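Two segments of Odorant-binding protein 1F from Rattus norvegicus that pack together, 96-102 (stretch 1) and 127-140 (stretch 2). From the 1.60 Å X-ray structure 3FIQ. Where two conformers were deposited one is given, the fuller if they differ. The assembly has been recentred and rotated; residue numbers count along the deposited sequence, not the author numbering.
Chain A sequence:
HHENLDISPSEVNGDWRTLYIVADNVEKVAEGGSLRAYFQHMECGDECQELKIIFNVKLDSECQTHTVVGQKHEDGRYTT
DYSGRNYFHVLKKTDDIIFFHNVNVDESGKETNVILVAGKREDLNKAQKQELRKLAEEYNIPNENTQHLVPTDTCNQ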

# COMPACT_ATOMS: atom_id res chain seq x y z
N ASP A 96 -13.39 -6.12 1.01
CA ASP A 96 -12.91 -5.27 2.11
C ASP A 96 -11.41 -5.33 2.41
O ASP A 96 -10.97 -4.69 3.33
CB ASP A 96 -13.74 -5.48 3.40
CG ASP A 96 -13.71 -6.88 3.85
OD1 ASP A 96 -12.87 -7.62 3.33
OD2 ASP A 96 -14.51 -7.25 4.72
N ILE A 97 -10.64 -6.01 1.56
CA ILE A 97 -9.20 -6.15 1.72
C ILE A 97 -8.58 -6.14 0.33
O ILE A 97 -9.04 -6.84 -0.55
CB ILE A 97 -8.83 -7.46 2.44
CG1 ILE A 97 -9.37 -7.49 3.87
CG2 ILE A 97 -7.34 -7.68 2.34
CD1 ILE A 97 -8.69 -6.52 4.80
N ILE A 98 -7.51 -5.37 0.13
CA ILE A 98 -6.67 -5.37 -1.06
C ILE A 98 -5.25 -5.56 -0.67
O ILE A 98 -4.77 -4.86 0.23
CB ILE A 98 -6.83 -4.09 -1.88
CG1 ILE A 98 -8.28 -3.99 -2.35
CG2 ILE A 98 -5.87 -4.09 -3.09
CD1 ILE A 98 -8.59 -2.70 -3.12
N PHE A 99 -4.57 -6.53 -1.27
CA PHE A 99 -3.11 -6.64 -1.21
C PHE A 99 -2.46 -5.98 -2.43
O PHE A 99 -2.73 -6.40 -3.56
CB PHE A 99 -2.66 -8.09 -1.21
CG PHE A 99 -3.01 -8.92 0.03
CD1 PHE A 99 -3.81 -8.46 1.09
CD2 PHE A 99 -2.42 -10.16 0.15
CE1 PHE A 99 -4.07 -9.26 2.16
CE2 PHE A 99 -2.71 -10.96 1.24
CZ PHE A 99 -3.52 -10.54 2.21
N PHE A 100 -1.69 -4.91 -2.25
CA PHE A 100 -0.95 -4.25 -3.30
C PHE A 100 0.50 -4.68 -3.24
O PHE A 100 1.07 -4.86 -2.21
CB PHE A 100 -0.93 -2.73 -3.10
CG PHE A 100 -2.24 -2.04 -3.38
CD1 PHE A 100 -2.63 -1.79 -4.66
CD2 PHE A 100 -3.04 -1.57 -2.33
CE1 PHE A 100 -3.81 -1.10 -4.92
CE2 PHE A 100 -4.24 -0.89 -2.61
CZ PHE A 100 -4.60 -0.66 -3.95
N HIS A 101 1.12 -4.81 -4.41
CA HIS A 101 2.54 -4.96 -4.53
C HIS A 101 3.06 -3.66 -5.13
O HIS A 101 2.45 -3.09 -6.05
CB HIS A 101 2.89 -6.07 -5.49
CG HIS A 101 4.35 -6.27 -5.63
ND1 HIS A 101 5.05 -5.86 -6.75
CD2 HIS A 101 5.25 -6.87 -4.83
CE1 HIS A 101 6.32 -6.17 -6.61
NE2 HIS A 101 6.47 -6.78 -5.46
N ASN A 102 4.09 -3.09 -4.51
CA ASN A 102 4.74 -1.88 -5.00
C ASN A 102 6.26 -2.09 -5.08
O ASN A 102 6.86 -2.75 -4.25
CB ASN A 102 4.46 -0.68 -4.11
CG ASN A 102 5.08 0.62 -4.65
OD1 ASN A 102 5.77 1.40 -3.88
ND2 ASN A 102 4.87 0.91 -5.86
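Stretch 2 (127-140) AQKQELRKLAEEYN

Residues 127-138 are helical, and Tyr-139 is the first residue to leave helical geometry. The helix runs nearly parallel to strand 97-102: their N-to-C directions differ by 12°, and the axes approach to 11.2 Å. Because side chains alternate along a strand, Ile-97, Phe-99 and His-101 point toward the helix while Ile-98 and Phe-100 are out of its reach.

Apolar packing centres on Phe-99, whose broad, flat ring spans successive helical turns. Phe-99 CD2 lies 3.4 Å from Leu-135 CD1, at the ring edge, and Phe-99 CE2 is 4.1 Å from Leu-132 CB; both leucines offer the ring apolar surface. The aliphatic part of Glu-131 also serves here, its CG 4.0 Å from Phe-99 CE2. At the ring edge, Phe-99 CZ approaches Gln-128 O to 3.8 Å. Ile-97 CG1 rests 4.0 Å from Gln-128 NE2, whose long side chain can also reach water.

Beyond the helix, Tyr-139 and His-101 form an oblique aromatic pair, with centroids 4.8 Å apart and planes at 41°; Tyr-139 CD2 sits over one imidazole face, 3.6 Å from His-101 NE2. Histidine thus offers a flat face to Tyr-139 and a nitrogen to water.

No direct hydrogen bond joins the segments, but water bridges both ends. One water donates to Asp-96 OD1 (2.7 Å) and accepts from Gln-128 NE2 (3.2 Å); another links His-101 NE2 (3.0 Å) to Tyr-139 O (2.9 Å).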

# COMPACT_ATOMS: atom_id res chain seq x y z
N ALA A 127 -6.39 -17.03 7.86
CA ALA A 127 -6.12 -17.43 6.51
C ALA A 127 -5.45 -16.32 5.67
O ALA A 127 -4.53 -16.57 4.87
CB ALA A 127 -7.41 -17.89 5.85
N GLN A 128 -5.94 -15.10 5.82
CA GLN A 128 -5.38 -14.00 5.09
C GLN A 128 -3.95 -13.66 5.56
O GLN A 128 -3.11 -13.30 4.74
CB GLN A 128 -6.30 -12.78 5.18
CG GLN A 128 -7.63 -12.97 4.52
CD GLN A 128 -8.59 -11.89 4.88
OE1 GLN A 128 -8.56 -11.38 5.99
NE2 GLN A 128 -9.45 -11.52 3.93
N LYS A 129 -3.67 -13.82 6.83
CA LYS A 129 -2.33 -13.63 7.35
C LYS A 129 -1.37 -14.63 6.75
O LYS A 129 -0.24 -14.29 6.43
CB LYS A 129 -2.35 -13.73 8.88
CG LYS A 129 -3.03 -12.57 9.50
CD LYS A 129 -2.88 -12.55 11.00
CE LYS A 129 -3.63 -11.38 11.64
NZ LYS A 129 -3.71 -11.64 13.13
N GLN A 130 -1.83 -15.87 6.60
CA GLN A 130 -0.96 -16.91 6.03
C GLN A 130 -0.76 -16.67 4.57
O GLN A 130 0.37 -16.85 4.06
CB GLN A 130 -1.52 -18.29 6.26
CG GLN A 130 -1.43 -18.68 7.67
CD GLN A 130 0.01 -18.97 8.15
OE1 GLN A 130 0.66 -18.13 8.80
NE2 GLN A 130 0.51 -20.18 7.84
N GLU A 131 -1.80 -16.23 3.88
CA GLU A 131 -1.68 -15.81 2.49
C GLU A 131 -0.64 -14.68 2.34
O GLU A 131 0.20 -14.67 1.40
CB GLU A 131 -3.02 -15.30 1.96
CG GLU A 131 -2.94 -14.90 0.47
CD GLU A 131 -4.32 -14.69 -0.17
OE1 GLU A 131 -5.34 -14.56 0.57
OE2 GLU A 131 -4.38 -14.65 -1.41
N LEU A 132 -0.69 -13.69 3.20
CA LEU A 132 0.27 -12.60 3.18
C LEU A 132 1.66 -13.12 3.35
O LEU A 132 2.61 -12.73 2.61
CB LEU A 132 -0.02 -11.58 4.24
CG LEU A 132 0.98 -10.42 4.35
CD1 LEU A 132 1.02 -9.58 3.09
CD2 LEU A 132 0.64 -9.54 5.53
N ARG A 133 1.87 -13.99 4.31
CA ARG A 133 3.19 -14.58 4.48
C ARG A 133 3.69 -15.35 3.27
O ARG A 133 4.85 -15.28 2.93
CB ARG A 133 3.22 -15.46 5.70
CG ARG A 133 3.03 -14.67 7.00
CD ARG A 133 3.07 -15.55 8.21
NE ARG A 133 4.14 -16.52 8.20
CZ ARG A 133 5.37 -16.33 8.68
NH1 ARG A 133 5.72 -15.17 9.24
NH2 ARG A 133 6.25 -17.30 8.60
N LYS A 134 2.80 -16.11 2.62
CA LYS A 134 3.17 -16.87 1.45
C LYS A 134 3.53 -15.97 0.30
O LYS A 134 4.50 -16.21 -0.38
CB LYS A 134 2.05 -17.85 1.09
CG LYS A 134 2.03 -19.12 1.96
CD LYS A 134 3.34 -19.96 1.85
CE LYS A 134 3.16 -21.40 2.43
NZ LYS A 134 4.44 -22.17 2.56
N LEU A 135 2.79 -14.88 0.13
CA LEU A 135 3.05 -13.93 -0.92
C LEU A 135 4.39 -13.22 -0.74
O LEU A 135 5.12 -13.02 -1.72
CB LEU A 135 1.95 -12.87 -0.99
CG LEU A 135 0.75 -13.45 -1.68
CD1 LEU A 135 -0.43 -12.48 -1.34
CD2 LEU A 135 0.97 -13.63 -3.20
N ALA A 136 4.70 -12.81 0.50
CA ALA A 136 5.94 -12.19 0.79
C ALA A 136 7.06 -13.18 0.37
O ALA A 136 8.04 -12.76 -0.21
CB ALA A 136 6.03 -11.80 2.32
N GLU A 137 6.96 -14.45 0.71
CA GLU A 137 7.99 -15.44 0.32
C GLU A 137 8.15 -15.47 -1.18
O GLU A 137 9.25 -15.47 -1.70
CB GLU A 137 7.66 -16.83 0.88
CG GLU A 137 7.87 -16.88 2.36
CD GLU A 137 7.29 -18.15 3.08
OE1 GLU A 137 6.60 -18.99 2.44
OE2 GLU A 137 7.54 -18.29 4.32
N GLU A 138 7.02 -15.50 -1.85
CA GLU A 138 7.01 -15.57 -3.28
C GLU A 138 7.68 -14.36 -3.90
O GLU A 138 8.35 -14.52 -4.94
CB GLU A 138 5.59 -15.72 -3.83
CG GLU A 138 4.88 -17.03 -3.59
CD GLU A 138 3.45 -16.92 -4.07
OE1 GLU A 138 3.22 -16.11 -5.01
OE2 GLU A 138 2.56 -17.62 -3.52
N TYR A 139 7.54 -13.20 -3.28
CA TYR A 139 8.08 -11.94 -3.79
C TYR A 139 9.46 -11.62 -3.15
O TYR A 139 10.00 -10.52 -3.30
CB TYR A 139 6.97 -10.79 -3.70
CG TYR A 139 5.85 -10.92 -4.73
CD1 TYR A 139 4.76 -11.74 -4.54
CD2 TYR A 139 5.96 -10.32 -6.00
CE1 TYR A 139 3.79 -11.95 -5.54
CE2 TYR A 139 4.97 -10.50 -6.97
CZ TYR A 139 3.92 -11.32 -6.75
OH TYR A 139 2.97 -11.52 -7.76
N ASN A 140 10.09 -12.60 -2.51
CA ASN A 140 11.42 -12.39 -1.96
C ASN A 140 11.48 -11.25 -0.92
O ASN A 140 12.45 -10.48 -0.86
CB ASN A 140 12.42 -12.21 -3.12
CG ASN A 140 13.87 -12.37 -2.70
OD1 ASN A 140 14.23 -13.24 -1.89
ND2 ASN A 140 14.74 -11.53 -3.29
O HOH W 1 -12.18 -9.93 4.54
O HOH W 2 8.89 -8.55 -5.12